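Local coordinates for motility protein B (Helicobacter pylori, PDB 3CYP) that probably forms, with MotA, the stator of the flagellar motor and, through this periplasmic OmpA-like domain, fastens it to the cell wall, at residues 39-44 with 67-72; 21-26 with 74-79; 31-36 with 111-116; 35-40 with 117-122; 53-58 with 62-67. All coordinates share one frame; numbering follows the deposited sequence.

Contact 1. Residues 39-44 with 67-72; sequences INVRGF and YRVMKV
V41 meets V69 and M70 where strand 38-44 packs on helix 58-75, the first strand and the helix of a beta-alpha-beta unit that strand 83-87 completes in this OmpA-like fold. The CB of V41 points at the helix and its two methyls divide the work. CG1, set anti to the backbone N (chi1 179°), runs to V69, its nearest neighbour there being V69 CG1 at 3.8 Å. CG2 turns instead to M70, lying 4.2 Å from M70 CB at the root of that side chain. Beyond CB the methionine leads away from the strand, to L83 and F85 of strand 83-87 and to Y67 of the second subunit. No hydrogen bond links the two segments; two valine side chains and the M70 CB make the join. On strand 38-44, N40 and R42 turn their CB atoms away from the helix. There R42 NE donates to N40 OD1 at 2.7 Å, in the carbonyl plane of the amide and close to the guanidinium plane.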
# COMPACT_ATOMS: atom_id res chain seq x y z
N ILE B 39 -9.63 5.50 1.19
CA ILE B 39 -8.74 6.21 2.09
C ILE B 39 -7.31 6.10 1.56
O ILE B 39 -6.85 5.00 1.27
CB ILE B 39 -8.79 5.53 3.48
CG1 ILE B 39 -10.22 5.62 4.03
CG2 ILE B 39 -7.68 6.09 4.42
CD1 ILE B 39 -10.61 6.93 4.44
N ASN B 40 -6.61 7.23 1.48
CA ASN B 40 -5.18 7.30 1.05
C ASN B 40 -4.41 7.81 2.25
O ASN B 40 -4.71 8.88 2.77
CB ASN B 40 -5.02 8.23 -0.18
CG ASN B 40 -3.63 8.38 -0.67
OD1 ASN B 40 -3.11 9.50 -0.75
ND2 ASN B 40 -3.02 7.29 -0.99
N VAL B 41 -3.44 7.00 2.69
CA VAL B 41 -2.64 7.28 3.86
C VAL B 41 -1.35 7.89 3.31
O VAL B 41 -0.56 7.23 2.59
CB VAL B 41 -2.31 5.98 4.60
CG1 VAL B 41 -1.44 6.27 5.81
CG2 VAL B 41 -3.61 5.23 4.95
N ARG B 42 -1.18 9.19 3.60
CA ARG B 42 -0.12 10.00 3.01
C ARG B 42 0.97 10.29 4.03
O ARG B 42 0.69 10.87 5.07
CB ARG B 42 -0.66 11.35 2.53
CG ARG B 42 -1.67 11.17 1.49
CD ARG B 42 -2.01 12.47 0.83
NE ARG B 42 -2.98 12.19 -0.21
CZ ARG B 42 -3.50 13.10 -1.02
NH1 ARG B 42 -3.18 14.38 -0.87
NH2 ARG B 42 -4.39 12.71 -1.93
N GLY B 43 2.21 10.01 3.66
CA GLY B 43 3.36 10.25 4.54
C GLY B 43 4.22 11.42 4.11
O GLY B 43 4.38 11.69 2.91
N PHE B 44 4.76 12.13 5.11
CA PHE B 44 5.56 13.33 4.89
C PHE B 44 6.71 13.38 5.88
O PHE B 44 6.72 12.68 6.92
CB PHE B 44 4.75 14.59 5.09
CG PHE B 44 3.44 14.64 4.32
CD1 PHE B 44 3.36 15.34 3.12
CD2 PHE B 44 2.29 14.02 4.82
CE1 PHE B 44 2.17 15.43 2.43
CE2 PHE B 44 1.08 14.14 4.14
CZ PHE B 44 1.03 14.83 2.94
N TYR B 67 3.08 3.59 5.03
CA TYR B 67 2.86 2.14 4.95
C TYR B 67 2.55 1.54 6.34
O TYR B 67 1.61 0.78 6.52
CB TYR B 67 4.09 1.49 4.31
CG TYR B 67 4.09 -0.03 4.41
CD1 TYR B 67 3.09 -0.77 3.80
CD2 TYR B 67 5.04 -0.70 5.16
CE1 TYR B 67 3.04 -2.17 3.91
CE2 TYR B 67 5.02 -2.11 5.26
CZ TYR B 67 4.02 -2.83 4.61
OH TYR B 67 3.96 -4.22 4.66
N ARG B 68 3.34 1.93 7.34
CA ARG B 68 3.18 1.41 8.68
C ARG B 68 1.84 1.80 9.27
O ARG B 68 1.18 0.98 9.88
CB ARG B 68 4.33 1.87 9.59
CG ARG B 68 5.61 1.09 9.27
CD ARG B 68 6.83 1.52 10.02
NE ARG B 68 6.58 1.88 11.41
CZ ARG B 68 6.56 1.04 12.45
NH1 ARG B 68 6.71 -0.27 12.30
NH2 ARG B 68 6.35 1.52 13.66
N VAL B 69 1.42 3.04 9.06
CA VAL B 69 0.11 3.48 9.52
C VAL B 69 -0.95 2.65 8.81
O VAL B 69 -1.93 2.18 9.42
CB VAL B 69 -0.10 4.98 9.34
CG1 VAL B 69 -1.60 5.34 9.51
CG2 VAL B 69 0.77 5.72 10.39
N MET B 70 -0.80 2.49 7.50
CA MET B 70 -1.77 1.68 6.72
C MET B 70 -1.91 0.22 7.25
O MET B 70 -3.03 -0.31 7.37
CB MET B 70 -1.43 1.68 5.23
CG MET B 70 -2.56 1.17 4.41
SD MET B 70 -2.09 0.89 2.67
CE MET B 70 -0.96 -0.50 2.83
N LYS B 71 -0.77 -0.40 7.58
CA LYS B 71 -0.78 -1.76 8.13
C LYS B 71 -1.56 -1.81 9.41
O LYS B 71 -2.36 -2.73 9.63
CB LYS B 71 0.64 -2.25 8.43
CG LYS B 71 1.44 -2.55 7.22
CD LYS B 71 2.47 -3.63 7.53
CE LYS B 71 3.57 -3.12 8.37
NZ LYS B 71 4.53 -4.28 8.61
N VAL B 72 -1.38 -0.78 10.27
CA VAL B 72 -2.15 -0.72 11.51
C VAL B 72 -3.64 -0.58 11.29
O VAL B 72 -4.45 -1.29 11.89
CB VAL B 72 -1.64 0.34 12.48
CG1 VAL B 72 -2.53 0.36 13.73
CG2 VAL B 72 -0.20 0.01 12.86

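Contact 2. Residues 21-26 with 74-79; sequences LYIERI and IQYGVN
Y76 OH lies 3.0 Å from E24 OE1, the closest polar approach between residues 21-26 and 74-79. E24 comes to this position with CG anti to the backbone N (chi1 -178°) and the chain extended, crossing the tyrosine at about a right angle. On the way its CB sits over one face of the ring, 3.8 Å from the centroid and 20° off the normal, a CH-pi contact. The carboxylate plane is turned 57° from the ring. At the ring edge, near its plane, I23 CG2 comes within 4.3 Å of Y76 CD1, and I23 also packs on V69, V72 and L73 of helix 58-75. M20 and A27 also touch the tyrosine, which thus lies along helix 17-30. Its backbone is held too, Y76 O accepting from Q31 NE2. The turn carrying the ring is a Schellman motif: G77, with positive phi, is the C-prime residue, G77 N bonding to I74 O and V78 N to L73 O.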
# COMPACT_ATOMS: atom_id res chain seq x y z
N LEU B 21 -3.54 4.29 19.57
CA LEU B 21 -4.89 4.59 20.03
C LEU B 21 -5.61 5.52 19.05
O LEU B 21 -6.80 5.36 18.82
CB LEU B 21 -4.87 5.29 21.38
CG LEU B 21 -4.74 4.36 22.56
CD1 LEU B 21 -4.32 5.23 23.77
CD2 LEU B 21 -6.05 3.62 22.77
N TYR B 22 -4.89 6.46 18.49
CA TYR B 22 -5.50 7.43 17.55
C TYR B 22 -5.78 6.71 16.23
O TYR B 22 -6.89 6.83 15.65
CB TYR B 22 -4.62 8.67 17.36
CG TYR B 22 -5.21 9.79 16.53
CD1 TYR B 22 -6.57 9.89 16.30
CD2 TYR B 22 -4.39 10.78 16.01
CE1 TYR B 22 -7.09 10.90 15.55
CE2 TYR B 22 -4.89 11.80 15.23
CZ TYR B 22 -6.26 11.88 15.03
OH TYR B 22 -6.76 12.89 14.26
N ILE B 23 -4.82 5.91 15.77
CA ILE B 23 -5.08 5.11 14.53
C ILE B 23 -6.31 4.21 14.70
O ILE B 23 -7.13 4.07 13.81
CB ILE B 23 -3.86 4.28 14.13
CG1 ILE B 23 -2.70 5.18 13.75
CG2 ILE B 23 -4.19 3.32 12.96
CD1 ILE B 23 -1.39 4.48 13.65
N GLU B 24 -6.50 3.65 15.90
CA GLU B 24 -7.64 2.79 16.17
C GLU B 24 -8.95 3.57 16.01
O GLU B 24 -9.95 3.02 15.55
CB GLU B 24 -7.51 2.28 17.61
CG GLU B 24 -8.54 1.34 18.12
CD GLU B 24 -8.21 0.98 19.58
OE1 GLU B 24 -7.03 0.62 19.81
OE2 GLU B 24 -9.09 1.11 20.45
N ARG B 25 -8.97 4.83 16.46
CA ARG B 25 -10.20 5.65 16.32
C ARG B 25 -10.54 5.88 14.85
O ARG B 25 -11.71 5.86 14.42
CB ARG B 25 -10.08 7.01 16.97
CG ARG B 25 -9.96 7.01 18.45
CD ARG B 25 -10.01 8.46 19.00
NE ARG B 25 -11.36 9.03 19.09
CZ ARG B 25 -11.64 10.21 19.70
NH1 ARG B 25 -10.67 10.94 20.23
NH2 ARG B 25 -12.87 10.67 19.78
N ILE B 26 -9.49 6.14 14.08
CA ILE B 26 -9.67 6.37 12.63
C ILE B 26 -10.12 5.07 11.92
O ILE B 26 -10.97 5.09 11.03
CB ILE B 26 -8.37 6.97 12.00
CG1 ILE B 26 -8.11 8.38 12.57
CG2 ILE B 26 -8.43 6.94 10.47
CD1 ILE B 26 -9.17 9.42 12.10
N ILE B 74 -5.28 -1.76 8.83
CA ILE B 74 -5.71 -3.08 8.39
C ILE B 74 -5.78 -4.07 9.56
O ILE B 74 -6.72 -4.84 9.68
CB ILE B 74 -4.81 -3.59 7.25
CG1 ILE B 74 -5.06 -2.74 6.00
CG2 ILE B 74 -5.05 -5.11 6.96
CD1 ILE B 74 -3.96 -2.89 4.90
N GLN B 75 -4.80 -4.00 10.44
CA GLN B 75 -4.90 -4.77 11.69
C GLN B 75 -6.18 -4.52 12.48
O GLN B 75 -6.70 -5.41 13.13
CB GLN B 75 -3.70 -4.47 12.60
CG GLN B 75 -2.39 -5.01 12.08
CD GLN B 75 -1.26 -4.77 13.05
OE1 GLN B 75 -0.79 -3.65 13.19
NE2 GLN B 75 -0.84 -5.83 13.79
N TYR B 76 -6.63 -3.26 12.49
CA TYR B 76 -7.85 -2.88 13.18
C TYR B 76 -9.14 -3.13 12.36
O TYR B 76 -10.24 -2.74 12.79
CB TYR B 76 -7.74 -1.43 13.60
CG TYR B 76 -6.84 -1.13 14.81
CD1 TYR B 76 -5.82 -0.19 14.75
CD2 TYR B 76 -7.08 -1.76 16.02
CE1 TYR B 76 -5.04 0.13 15.90
CE2 TYR B 76 -6.34 -1.45 17.15
CZ TYR B 76 -5.33 -0.50 17.09
OH TYR B 76 -4.61 -0.23 18.25
N GLY B 77 -8.99 -3.76 11.19
CA GLY B 77 -10.12 -4.26 10.46
C GLY B 77 -10.53 -3.48 9.24
O GLY B 77 -11.53 -3.81 8.63
N VAL B 78 -9.76 -2.47 8.85
CA VAL B 78 -10.10 -1.74 7.62
C VAL B 78 -9.82 -2.66 6.44
O VAL B 78 -8.79 -3.32 6.37
CB VAL B 78 -9.37 -0.41 7.49
CG1 VAL B 78 -9.74 0.27 6.10
CG2 VAL B 78 -9.73 0.48 8.64
N ASN B 79 -10.77 -2.67 5.51
CA ASN B 79 -10.64 -3.50 4.31
C ASN B 79 -9.48 -2.95 3.43
O ASN B 79 -9.49 -1.78 3.09
CB ASN B 79 -11.96 -3.42 3.56
CG ASN B 79 -13.08 -4.27 4.20
OD1 ASN B 79 -12.83 -5.23 4.93
ND2 ASN B 79 -14.33 -3.88 3.94

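Contact 3. Residues 31-36 with 111-116; sequences QKLPKR and IFFSTD
R36 holds a single carboxylate oxygen of D116 with both terminal nitrogens, NH2 at 2.7 Å from OD2 and NH1 at 2.8 Å from the same OD2. This end-on salt bridge keeps OD2 almost in the guanidinium plane, but both nitrogens approach from one face of the carboxylate, whose plane is turned 54° away. Neither bond is straight, the N-H...O angles being 139° for NH1 and 143° for NH2. A bend at chi3 turns the guanidinium toward D116. Further along, water 1 donates to R36 O and accepts from S114 OG, each 2.9 Å from it, while L33 CD1 meets the edge of the F113 ring, 3.9 Å from CE1. In the second shell, D116 OD1 caps D119 N, which ties the acid to the start of helix 117-131 as its N-cap. The contact therefore bridges the loop from helix 17-30 to strand 38-44 with the end of strand 108-114, the sheet neighbour of strand 38-44, beside I126 of helix 117-131.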
# COMPACT_ATOMS: atom_id res chain seq x y z
N GLN B 31 -14.52 2.06 9.05
CA GLN B 31 -15.40 0.94 8.85
C GLN B 31 -16.88 1.33 8.82
O GLN B 31 -17.71 0.52 8.39
CB GLN B 31 -15.11 -0.10 9.93
CG GLN B 31 -13.73 -0.64 9.80
CD GLN B 31 -13.38 -1.61 10.88
OE1 GLN B 31 -13.86 -2.75 10.87
NE2 GLN B 31 -12.47 -1.20 11.76
N LYS B 32 -17.20 2.54 9.27
CA LYS B 32 -18.58 3.05 9.24
C LYS B 32 -18.93 3.71 7.91
O LYS B 32 -20.11 3.96 7.63
CB LYS B 32 -18.79 4.07 10.37
CG LYS B 32 -18.69 3.47 11.77
CD LYS B 32 -18.92 4.52 12.81
CE LYS B 32 -18.62 3.96 14.22
NZ LYS B 32 -19.72 3.13 14.70
N LEU B 33 -17.92 4.03 7.12
CA LEU B 33 -18.12 4.81 5.87
C LEU B 33 -18.76 3.98 4.78
O LEU B 33 -18.66 2.75 4.73
CB LEU B 33 -16.77 5.33 5.33
CG LEU B 33 -15.97 6.18 6.28
CD1 LEU B 33 -14.69 6.68 5.62
CD2 LEU B 33 -16.77 7.34 6.89
N PRO B 34 -19.40 4.69 3.81
CA PRO B 34 -19.86 4.03 2.60
C PRO B 34 -18.74 3.28 1.93
O PRO B 34 -17.60 3.79 1.88
CB PRO B 34 -20.35 5.21 1.75
CG PRO B 34 -20.73 6.24 2.68
CD PRO B 34 -19.69 6.13 3.79
N LYS B 35 -19.05 2.11 1.38
CA LYS B 35 -18.09 1.27 0.71
C LYS B 35 -17.37 1.95 -0.44
O LYS B 35 -16.24 1.60 -0.74
CB LYS B 35 -18.76 0.01 0.16
CG LYS B 35 -19.24 -0.94 1.22
CD LYS B 35 -19.94 -2.16 0.59
CE LYS B 35 -21.14 -1.81 -0.32
NZ LYS B 35 -22.38 -1.49 0.43
N ARG B 36 -18.02 2.93 -1.07
CA ARG B 36 -17.41 3.60 -2.21
C ARG B 36 -16.37 4.64 -1.81
O ARG B 36 -15.70 5.19 -2.68
CB ARG B 36 -18.48 4.21 -3.14
CG ARG B 36 -19.15 3.17 -3.98
CD ARG B 36 -20.39 3.70 -4.73
NE ARG B 36 -20.10 4.82 -5.61
CZ ARG B 36 -20.48 6.08 -5.40
NH1 ARG B 36 -21.12 6.43 -4.28
NH2 ARG B 36 -20.20 7.00 -6.31
N ILE B 111 -4.57 11.49 6.63
CA ILE B 111 -5.62 10.61 6.07
C ILE B 111 -6.44 11.43 5.07
O ILE B 111 -6.96 12.49 5.44
CB ILE B 111 -6.56 10.10 7.15
CG1 ILE B 111 -5.80 9.14 8.12
CG2 ILE B 111 -7.78 9.41 6.51
CD1 ILE B 111 -5.30 7.83 7.48
N PHE B 112 -6.46 10.98 3.81
CA PHE B 112 -7.28 11.57 2.77
C PHE B 112 -8.43 10.66 2.41
O PHE B 112 -8.26 9.45 2.21
CB PHE B 112 -6.42 11.92 1.57
CG PHE B 112 -5.82 13.29 1.67
CD1 PHE B 112 -4.86 13.56 2.64
CD2 PHE B 112 -6.24 14.34 0.84
CE1 PHE B 112 -4.28 14.85 2.74
CE2 PHE B 112 -5.67 15.63 0.97
CZ PHE B 112 -4.72 15.88 1.90
N PHE B 113 -9.62 11.24 2.30
CA PHE B 113 -10.82 10.51 1.90
C PHE B 113 -11.07 10.77 0.41
O PHE B 113 -10.96 11.91 -0.06
CB PHE B 113 -12.02 11.05 2.66
CG PHE B 113 -11.89 10.90 4.15
CD1 PHE B 113 -12.37 9.81 4.78
CD2 PHE B 113 -11.21 11.88 4.88
CE1 PHE B 113 -12.21 9.66 6.17
CE2 PHE B 113 -11.02 11.75 6.27
CZ PHE B 113 -11.52 10.66 6.90
N SER B 114 -11.42 9.71 -0.30
CA SER B 114 -11.84 9.81 -1.70
C SER B 114 -13.35 9.50 -1.70
O SER B 114 -13.76 8.37 -1.43
CB SER B 114 -11.08 8.81 -2.56
OG SER B 114 -11.65 8.71 -3.85
N THR B 115 -14.13 10.50 -2.05
CA THR B 115 -15.56 10.41 -1.90
C THR B 115 -16.33 11.19 -2.98
O THR B 115 -15.86 12.22 -3.44
CB THR B 115 -15.99 10.97 -0.52
OG1 THR B 115 -17.40 10.83 -0.37
CG2 THR B 115 -15.56 12.45 -0.36
N ASP B 116 -17.49 10.69 -3.32
CA ASP B 116 -18.38 11.50 -4.18
C ASP B 116 -19.10 12.53 -3.32
O ASP B 116 -18.97 12.53 -2.09
CB ASP B 116 -19.28 10.63 -5.06
CG ASP B 116 -20.49 10.03 -4.34
OD1 ASP B 116 -20.85 10.47 -3.24
OD2 ASP B 116 -21.12 9.12 -4.91
O HOH W 1 -13.17 6.25 -3.68

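Contact 4. Residues 35-40 with 117-122; sequences KRVHIN and ANDLSK
Charge and water join R36 to D119 at the start of helix 117-131. The direct ion pair is long and weak, R36 NH1 standing 3.3 Å from D119 OD2, with the guanidinium and carboxylate planes 61° apart. The arginine's stronger partner is D116, the N-cap residue of the same helix, so D119 takes second place in its charge pairing. Water 2 makes up for part of the distance: it accepts from R36 NH1 at 3.0 Å, lying at the guanidinium edge in its plane, and donates to D119 OD2 at 2.6 Å. OD2 thus faces the arginine both directly and through the water, which would probably help to keep this buried carboxylate charged. The apolar part belongs to V37. Its CG2, anti to the carbonyl carbon and beside the backbone N, rests 3.8 Å from D119 CB, the two side chains sliding past each other in opposite directions. P34 also touches the aspartate, and T115 packs on V37. The contact lies at the entry to strand 38-44, where H38 pairs with S114 of strand 108-114, and helix 117-131 follows that neighbouring strand in the chain after a short link through T115 and D116.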
# COMPACT_ATOMS: atom_id res chain seq x y z
N LYS B 35 -19.05 2.11 1.38
CA LYS B 35 -18.09 1.27 0.71
C LYS B 35 -17.37 1.95 -0.44
O LYS B 35 -16.24 1.60 -0.74
CB LYS B 35 -18.76 0.01 0.16
CG LYS B 35 -19.24 -0.94 1.22
CD LYS B 35 -19.94 -2.16 0.59
CE LYS B 35 -21.14 -1.81 -0.32
NZ LYS B 35 -22.38 -1.49 0.43
N ARG B 36 -18.02 2.93 -1.07
CA ARG B 36 -17.41 3.60 -2.21
C ARG B 36 -16.37 4.64 -1.81
O ARG B 36 -15.70 5.19 -2.68
CB ARG B 36 -18.48 4.21 -3.14
CG ARG B 36 -19.15 3.17 -3.98
CD ARG B 36 -20.39 3.70 -4.73
NE ARG B 36 -20.10 4.82 -5.61
CZ ARG B 36 -20.48 6.08 -5.40
NH1 ARG B 36 -21.12 6.43 -4.28
NH2 ARG B 36 -20.20 7.00 -6.31
N VAL B 37 -16.27 4.92 -0.51
CA VAL B 37 -15.30 5.89 -0.02
C VAL B 37 -13.99 5.10 0.21
O VAL B 37 -13.95 4.06 0.91
CB VAL B 37 -15.75 6.58 1.32
CG1 VAL B 37 -14.60 7.45 1.89
CG2 VAL B 37 -17.07 7.39 1.12
N HIS B 38 -12.90 5.60 -0.36
CA HIS B 38 -11.58 5.04 -0.13
C HIS B 38 -10.71 6.04 0.63
O HIS B 38 -11.04 7.23 0.77
CB HIS B 38 -10.95 4.62 -1.44
CG HIS B 38 -11.56 3.40 -2.06
ND1 HIS B 38 -10.82 2.48 -2.76
CD2 HIS B 38 -12.84 2.96 -2.10
CE1 HIS B 38 -11.61 1.49 -3.16
NE2 HIS B 38 -12.85 1.77 -2.79
N ILE B 39 -9.63 5.50 1.19
CA ILE B 39 -8.74 6.21 2.09
C ILE B 39 -7.31 6.10 1.56
O ILE B 39 -6.85 5.00 1.27
CB ILE B 39 -8.79 5.53 3.48
CG1 ILE B 39 -10.22 5.62 4.03
CG2 ILE B 39 -7.68 6.09 4.42
CD1 ILE B 39 -10.61 6.93 4.44
N ASN B 40 -6.61 7.23 1.48
CA ASN B 40 -5.18 7.30 1.05
C ASN B 40 -4.41 7.81 2.25
O ASN B 40 -4.71 8.88 2.77
CB ASN B 40 -5.02 8.23 -0.18
CG ASN B 40 -3.63 8.38 -0.67
OD1 ASN B 40 -3.11 9.50 -0.75
ND2 ASN B 40 -3.02 7.29 -0.99
N ALA B 117 -19.86 13.41 -3.96
CA ALA B 117 -20.44 14.55 -3.26
C ALA B 117 -21.51 14.08 -2.27
O ALA B 117 -21.70 14.70 -1.23
CB ALA B 117 -21.08 15.50 -4.26
N ASN B 118 -22.23 13.03 -2.61
CA ASN B 118 -23.34 12.57 -1.74
C ASN B 118 -22.84 11.89 -0.48
O ASN B 118 -23.36 12.17 0.61
CB ASN B 118 -24.25 11.65 -2.50
CG ASN B 118 -24.90 12.36 -3.66
OD1 ASN B 118 -25.35 13.49 -3.50
ND2 ASN B 118 -24.85 11.75 -4.84
N ASP B 119 -21.84 11.01 -0.63
CA ASP B 119 -21.23 10.33 0.53
C ASP B 119 -20.48 11.30 1.45
O ASP B 119 -20.28 11.01 2.64
CB ASP B 119 -20.29 9.21 0.07
CG ASP B 119 -21.02 7.99 -0.44
OD1 ASP B 119 -22.26 7.84 -0.19
OD2 ASP B 119 -20.40 7.15 -1.12
N LEU B 120 -20.02 12.42 0.92
CA LEU B 120 -19.24 13.39 1.70
C LEU B 120 -19.97 13.80 2.99
O LEU B 120 -19.35 13.91 4.05
CB LEU B 120 -18.91 14.61 0.82
CG LEU B 120 -17.84 15.51 1.45
CD1 LEU B 120 -16.83 16.01 0.42
CD2 LEU B 120 -18.52 16.62 2.24
N SER B 121 -21.29 13.95 2.90
CA SER B 121 -22.10 14.34 4.05
C SER B 121 -22.08 13.27 5.14
O SER B 121 -22.01 13.57 6.33
CB SER B 121 -23.55 14.58 3.61
OG SER B 121 -24.33 15.08 4.68
N LYS B 122 -22.17 12.01 4.70
CA LYS B 122 -22.14 10.86 5.60
C LYS B 122 -20.80 10.79 6.34
O LYS B 122 -20.76 10.50 7.54
CB LYS B 122 -22.41 9.58 4.85
CG LYS B 122 -23.82 9.47 4.22
CD LYS B 122 -24.00 8.16 3.50
CE LYS B 122 -25.44 7.94 3.09
NZ LYS B 122 -25.65 6.57 2.52
O HOH W 2 -21.90 5.15 -1.71

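Contact 5. Residues 53-58 with 62-67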
# COMPACT_ATOMS: atom_id res chain seq x y z
N THR B 53 20.32 7.33 10.25
CA THR B 53 19.11 6.67 9.77
C THR B 53 19.36 5.74 8.58
O THR B 53 20.38 5.85 7.91
CB THR B 53 18.03 7.70 9.37
OG1 THR B 53 16.80 7.02 9.12
CG2 THR B 53 18.44 8.46 8.12
N ARG B 54 18.39 4.87 8.29
CA ARG B 54 18.62 3.73 7.39
C ARG B 54 18.37 3.70 5.85
O ARG B 54 18.65 2.63 5.32
CB ARG B 54 18.00 2.44 7.98
CG ARG B 54 16.51 2.31 7.79
CD ARG B 54 16.03 0.94 8.23
NE ARG B 54 14.64 0.99 8.65
CZ ARG B 54 13.58 0.76 7.87
NH1 ARG B 54 13.73 0.44 6.59
NH2 ARG B 54 12.37 0.86 8.39
N PHE B 55 17.88 4.63 5.02
CA PHE B 55 16.80 5.67 4.94
C PHE B 55 17.56 6.67 4.11
O PHE B 55 18.23 7.59 4.62
CB PHE B 55 16.08 6.31 6.16
CG PHE B 55 14.81 5.58 6.58
CD1 PHE B 55 14.24 5.83 7.82
CD2 PHE B 55 14.22 4.63 5.76
CE1 PHE B 55 13.10 5.14 8.22
CE2 PHE B 55 13.10 3.93 6.17
CZ PHE B 55 12.54 4.18 7.40
N LYS B 56 17.52 6.41 2.81
CA LYS B 56 18.40 7.08 1.87
C LYS B 56 17.74 8.30 1.26
O LYS B 56 18.40 9.11 0.61
CB LYS B 56 18.86 6.06 0.81
CG LYS B 56 19.65 4.93 1.45
CD LYS B 56 20.32 4.02 0.46
CE LYS B 56 21.17 2.97 1.18
NZ LYS B 56 22.18 2.33 0.29
N SER B 57 16.43 8.45 1.48
CA SER B 57 15.74 9.63 1.02
C SER B 57 14.57 9.92 1.94
O SER B 57 14.12 9.06 2.66
CB SER B 57 15.22 9.43 -0.40
OG SER B 57 14.17 8.47 -0.41
N HIS B 58 14.07 11.14 1.86
CA HIS B 58 12.88 11.50 2.61
C HIS B 58 11.67 10.72 2.02
O HIS B 58 10.72 10.38 2.75
CB HIS B 58 12.65 12.99 2.56
CG HIS B 58 13.65 13.78 3.34
ND1 HIS B 58 14.73 14.40 2.75
CD2 HIS B 58 13.70 14.11 4.66
CE1 HIS B 58 15.43 15.05 3.68
NE2 HIS B 58 14.83 14.88 4.84
N ALA B 62 9.15 8.74 4.38
CA ALA B 62 7.70 9.08 4.31
C ALA B 62 6.89 7.87 3.91
O ALA B 62 5.77 7.64 4.40
CB ALA B 62 7.43 10.20 3.37
N ALA B 63 7.43 7.10 2.98
CA ALA B 63 6.74 5.85 2.57
C ALA B 63 6.58 4.85 3.70
O ALA B 63 5.50 4.22 3.85
CB ALA B 63 7.50 5.18 1.43
N ASN B 64 7.63 4.65 4.50
CA ASN B 64 7.53 3.69 5.60
C ASN B 64 6.57 4.20 6.65
O ASN B 64 5.80 3.43 7.22
CB ASN B 64 8.89 3.32 6.22
CG ASN B 64 8.92 1.89 6.75
OD1 ASN B 64 9.54 1.60 7.77
ND2 ASN B 64 8.24 1.00 6.05
N ARG B 65 6.57 5.51 6.91
CA ARG B 65 5.55 6.09 7.82
C ARG B 65 4.12 5.78 7.37
O ARG B 65 3.31 5.28 8.14
CB ARG B 65 5.72 7.57 7.97
CG ARG B 65 6.96 7.93 8.80
CD ARG B 65 7.21 9.41 8.80
NE ARG B 65 8.26 9.79 9.76
CZ ARG B 65 8.90 10.96 9.75
NH1 ARG B 65 8.62 11.88 8.86
NH2 ARG B 65 9.83 11.21 10.70
N ALA B 66 3.84 6.08 6.11
CA ALA B 66 2.49 5.88 5.56
C ALA B 66 2.15 4.41 5.52
O ALA B 66 1.05 4.00 5.91
CB ALA B 66 2.39 6.51 4.21
N TYR B 67 3.08 3.59 5.03
CA TYR B 67 2.86 2.14 4.95
C TYR B 67 2.55 1.54 6.34
O TYR B 67 1.61 0.78 6.52
CB TYR B 67 4.09 1.49 4.31
CG TYR B 67 4.09 -0.03 4.41
CD1 TYR B 67 3.09 -0.77 3.80
CD2 TYR B 67 5.04 -0.70 5.16
CE1 TYR B 67 3.04 -2.17 3.91
CE2 TYR B 67 5.02 -2.11 5.26
CZ TYR B 67 4.02 -2.83 4.61
OH TYR B 67 3.96 -4.22 4.66
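A62 N donates to H58 O at 2.8 Å, a nearly straight bond within the first turns of helix 58-75. The side-chain bond is weaker in geometry: in the modelled conformer of N64, R54 NH2 gives to N64 OD1 at 3.0 Å with an N-H...O angle of 132°, the donor standing 45° above the amide's carbonyl plane. Guanidinium and amide are turned 86° apart, although OD1 lies near the guanidinium edge. F55, entered through a cis peptide from R54, lies beside this bond. Its CZ touches N64 CB at 3.9 Å and lies 3.5 Å above one face of the R54 guanidinium, while R54 CG covers a face of the ring. D13 packs on F55 and makes a long, weak ion pair with R54 NH2; S57 OG caps E60 N. The chemistry implies that the loop before helix 58-75 is probably fastened to it in part by a bent arginine-amide bond and in part by the F55 ring packed against R54 and N64.

In the fold
Contact 1, buried and closest to the centre of the chain, is wholly apolar across its segments; contact 2, partly buried, adds a tyrosine at the far end of the same helix 58-75, and V72 touches I23 between them. Contact 5, also buried, uses that helix near its start, where polar and aromatic groups hold a loop. Contacts 3 and 4, their centres about 3 Å apart, share K35 and R36: contact 3 is a surface salt bridge to the N-cap of helix 117-131, beside the end of strand 108-114, contact 4 a weaker pairing and buried packing against that helix. They lie opposite contact 5 across the chain's centre. Contacts 1, 2 and 5 also reach the second subunit; 3 and 4 do not.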